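Local coordinates for protein 4-oxalmesaconate hydratase (Pseudomonas putida, PDB 5CGZ) that hydrates the enol form of oxalomesaconate to 4-carboxy-4-hydroxy-2-oxoadipate, the third step of gallate degradation, as a zinc-containing enzyme, at residues 31-36 / 102-107. Residues are numbered along the deposited sequence; the frame is centred on the assembly and turned at random.
Sequences AMHVVC and YRRVQP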
ATOM      1  N   ALA A  31     -24.046 -17.054  22.781  1.00 35.65           N
ATOM      2  CA  ALA A  31     -23.615 -16.497  24.054  1.00 38.28           C
ATOM      3  C   ALA A  31     -22.516 -15.489  23.758  1.00 37.44           C
ATOM      4  O   ALA A  31     -21.357 -15.855  23.528  1.00 34.30           O
ATOM      5  CB  ALA A  31     -23.122 -17.590  25.005  1.00 33.04           C
ATOM      6  N   MET A  32     -22.896 -14.218  23.723  1.00 35.92           N
ATOM      7  CA  MET A  32     -21.954 -13.154  23.423  1.00 35.07           C
ATOM      8  C   MET A  32     -21.232 -12.731  24.690  1.00 34.14           C
ATOM      9  O   MET A  32     -21.870 -12.388  25.681  1.00 35.11           O
ATOM     10  CB  MET A  32     -22.676 -11.963  22.792  1.00 32.23           C
ATOM     11  CG  MET A  32     -23.344 -12.281  21.444  1.00 31.75           C
ATOM     12  SD  MET A  32     -22.169 -12.868  20.194  1.00 35.31           S
ATOM     13  CE  MET A  32     -20.987 -11.508  20.189  1.00 32.12           C
ATOM     14  N   HIS A  33     -19.902 -12.761  24.656  1.00 30.88           N
ATOM     15  CA  HIS A  33     -19.099 -12.314  25.795  1.00 29.95           C
ATOM     16  C   HIS A  33     -18.208 -11.128  25.433  1.00 33.43           C
ATOM     17  O   HIS A  33     -17.537 -11.135  24.397  1.00 31.59           O
ATOM     18  CB  HIS A  33     -18.227 -13.454  26.328  1.00 30.87           C
ATOM     19  CG  HIS A  33     -17.490 -13.098  27.583  1.00 35.44           C
ATOM     20  ND1 HIS A  33     -18.137 -12.728  28.747  1.00 33.79           N
ATOM     21  CD2 HIS A  33     -16.163 -13.030  27.854  1.00 33.65           C
ATOM     22  CE1 HIS A  33     -17.240 -12.457  29.681  1.00 37.41           C
ATOM     23  NE2 HIS A  33     -16.033 -12.632  29.165  1.00 35.96           N
ATOM     24  N   VAL A  34     -18.187 -10.129  26.304  1.00 30.12           N
ATOM     25  CA  VAL A  34     -17.374  -8.938  26.109  1.00 30.69           C
ATOM     26  C   VAL A  34     -16.282  -8.847  27.173  1.00 39.37           C
ATOM     27  O   VAL A  34     -16.562  -8.940  28.374  1.00 33.87           O
ATOM     28  CB  VAL A  34     -18.237  -7.662  26.156  1.00 31.41           C
ATOM     29  CG1 VAL A  34     -17.377  -6.402  26.038  1.00 29.11           C
ATOM     30  CG2 VAL A  34     -19.276  -7.695  25.053  1.00 30.08           C
ATOM     31  N   VAL A  35     -15.039  -8.687  26.731  1.00 32.98           N
ATOM     32  CA  VAL A  35     -13.957  -8.301  27.629  1.00 32.48           C
ATOM     33  C   VAL A  35     -13.637  -6.817  27.431  1.00 35.74           C
ATOM     34  O   VAL A  35     -13.280  -6.401  26.326  1.00 32.70           O
ATOM     35  CB  VAL A  35     -12.671  -9.112  27.394  1.00 33.97           C
ATOM     36  CG1 VAL A  35     -11.533  -8.546  28.239  1.00 30.02           C
ATOM     37  CG2 VAL A  35     -12.886 -10.585  27.698  1.00 29.99           C
ATOM     38  N   CYS A  36     -13.776  -6.029  28.497  1.00 31.02           N
ATOM     39  CA  CYS A  36     -13.309  -4.644  28.517  1.00 32.56           C
ATOM     40  C   CYS A  36     -11.964  -4.578  29.220  1.00 33.03           C
ATOM     41  O   CYS A  36     -11.886  -4.787  30.429  1.00 33.95           O
ATOM     42  CB  CYS A  36     -14.302  -3.734  29.230  1.00 30.99           C
ATOM     43  SG  CYS A  36     -15.933  -3.673  28.488  1.00 35.53           S
ATOM     44  N   TYR A 102     -10.516 -17.108  25.924  1.00 29.34           N
ATOM     45  CA  TYR A 102     -10.714 -17.838  24.671  1.00 29.03           C
ATOM     46  C   TYR A 102     -10.996 -19.313  24.926  1.00 34.00           C
ATOM     47  O   TYR A 102     -11.908 -19.893  24.332  1.00 32.28           O
ATOM     48  CB  TYR A 102      -9.486 -17.726  23.765  1.00 32.46           C
ATOM     49  CG  TYR A 102      -9.463 -16.551  22.799  1.00 31.31           C
ATOM     50  CD1 TYR A 102     -10.038 -16.652  21.534  1.00 30.25           C
ATOM     51  CD2 TYR A 102      -8.814 -15.361  23.132  1.00 27.20           C
ATOM     52  CE1 TYR A 102      -9.993 -15.582  20.629  1.00 31.07           C
ATOM     53  CE2 TYR A 102      -8.758 -14.284  22.231  1.00 31.43           C
ATOM     54  CZ  TYR A 102      -9.352 -14.406  20.986  1.00 31.20           C
ATOM     55  OH  TYR A 102      -9.302 -13.353  20.099  1.00 32.74           O
ATOM     56  N   ARG A 103     -10.189 -19.926  25.788  1.00 31.10           N
ATOM     57  CA  ARG A 103     -10.334 -21.352  26.079  1.00 37.29           C
ATOM     58  C   ARG A 103     -11.707 -21.645  26.706  1.00 37.49           C
ATOM     59  O   ARG A 103     -12.322 -22.668  26.425  1.00 36.67           O
ATOM     60  CB  ARG A 103      -9.199 -21.828  26.997  1.00 33.25           C
ATOM     61  CG  ARG A 103      -7.824 -21.961  26.320  1.00 33.01           C
ATOM     62  CD  ARG A 103      -7.755 -23.232  25.509  1.00 34.44           C
ATOM     63  NE  ARG A 103      -6.515 -23.411  24.756  1.00 34.55           N
ATOM     64  CZ  ARG A 103      -5.415 -24.000  25.225  1.00 39.88           C
ATOM     65  NH1 ARG A 103      -5.373 -24.452  26.477  1.00 35.74           N
ATOM     66  NH2 ARG A 103      -4.347 -24.132  24.438  1.00 32.88           N
ATOM     67  N   ARG A 104     -12.193 -20.728  27.534  1.00 31.29           N
ATOM     68  CA  ARG A 104     -13.484 -20.899  28.199  1.00 35.53           C
ATOM     69  C   ARG A 104     -14.668 -20.617  27.268  1.00 37.48           C
ATOM     70  O   ARG A 104     -15.638 -21.365  27.228  1.00 36.57           O
ATOM     71  CB  ARG A 104     -13.559 -19.987  29.426  1.00 36.42           C
ATOM     72  CG  ARG A 104     -14.849 -20.099  30.209  1.00 40.62           C
ATOM     73  CD  ARG A 104     -14.864 -19.135  31.392  1.00 42.15           C
ATOM     74  NE  ARG A 104     -15.170 -17.759  30.999  1.00 44.01           N
ATOM     75  CZ  ARG A 104     -14.320 -16.739  31.111  1.00 44.42           C
ATOM     76  NH1 ARG A 104     -13.100 -16.932  31.605  1.00 39.08           N
ATOM     77  NH2 ARG A 104     -14.692 -15.521  30.732  1.00 41.62           N
ATOM     78  N   VAL A 105     -14.585 -19.531  26.514  1.00 35.38           N
ATOM     79  CA  VAL A 105     -15.693 -19.113  25.669  1.00 30.90           C
ATOM     80  C   VAL A 105     -15.761 -19.904  24.356  1.00 34.52           C
ATOM     81  O   VAL A 105     -16.848 -20.152  23.829  1.00 33.37           O
ATOM     82  CB  VAL A 105     -15.597 -17.599  25.361  1.00 32.32           C
ATOM     83  CG1 VAL A 105     -16.616 -17.197  24.289  1.00 28.94           C
ATOM     84  CG2 VAL A 105     -15.786 -16.788  26.643  1.00 33.06           C
ATOM     85  N   GLN A 106     -14.602 -20.304  23.839  1.00 30.67           N
ATOM     86  CA  GLN A 106     -14.524 -20.976  22.539  1.00 33.27           C
ATOM     87  C   GLN A 106     -15.304 -20.215  21.455  1.00 32.78           C
ATOM     88  O   GLN A 106     -16.182 -20.774  20.796  1.00 32.70           O
ATOM     89  CB  GLN A 106     -15.046 -22.413  22.659  1.00 35.42           C
ATOM     90  CG  GLN A 106     -14.202 -23.311  23.576  1.00 32.35           C
ATOM     91  CD  GLN A 106     -12.939 -23.815  22.894  1.00 40.45           C
ATOM     92  OE1 GLN A 106     -12.875 -23.899  21.669  1.00 46.78           O
ATOM     93  NE2 GLN A 106     -11.924 -24.145  23.688  1.00 40.88           N
ATOM     94  N   PRO A 107     -14.987 -18.929  21.262  1.00 35.69           N
ATOM     95  CA  PRO A 107     -15.815 -18.096  20.373  1.00 29.16           C
ATOM     96  C   PRO A 107     -15.768 -18.527  18.904  1.00 31.05           C
ATOM     97  O   PRO A 107     -14.743 -19.033  18.435  1.00 31.10           O
ATOM     98  CB  PRO A 107     -15.213 -16.698  20.549  1.00 30.83           C
ATOM     99  CG  PRO A 107     -13.765 -16.961  20.915  1.00 32.00           C
ATOM    100  CD  PRO A 107     -13.800 -18.211  21.770  1.00 30.22           C
TER
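His33, on strand 31-36, meets Val105 and Arg104 at the end of helix 92-105, and its side chain illustrates how one imidazole can combine an apolar and a polar neighbour. Near the backbone the contact is aliphatic: CG2 of Val105 lies beside CB, CG and CD2 of His33, at 4.1, 4.2 and 4.0 Å. With CG anti to the backbone N (chi1 -174°), the imidazole reaches beyond this methyl to the arginine. There CD2 and CE1 of His33 each lie 4.1 Å from NH2 of Arg104, and NE2 of His33 comes nearest to that NH2, at 3.5 Å, in the plane of the guanidinium and at its edge, while the two planes stand nearly perpendicular, 84° apart. The two nitrogens are not bonded to each other; they are neighbours through a common acceptor. NE2 of His33, by a hydrogen bond, and NH2 of Arg104, by a salt bridge, share OE1 of Glu79 on strand 76-80, whereas ND1 of His33 pairs with Ser77 of the same strand; NH2 of Arg104 also bonds a glycerol, probably from the crystallisation liquor. Bonds at both nitrogens fix the rotation of the ring, and the shared carboxylate probably eases the closeness of the two basic groups. Replacing His33 by alanine removes the ring, which would probably leave Ser77 and Glu79 without that partner and a gap beside CG2 of Val105. In the Rossmann-like fold, strand 31-36 runs parallel between strands 3-8 and 76-80; the C-terminal end of helix 92-105 packs on the sheet face carrying His33, while the Val34 side chain touches Phe14 and Ile22 of helix 13-27 on the other face.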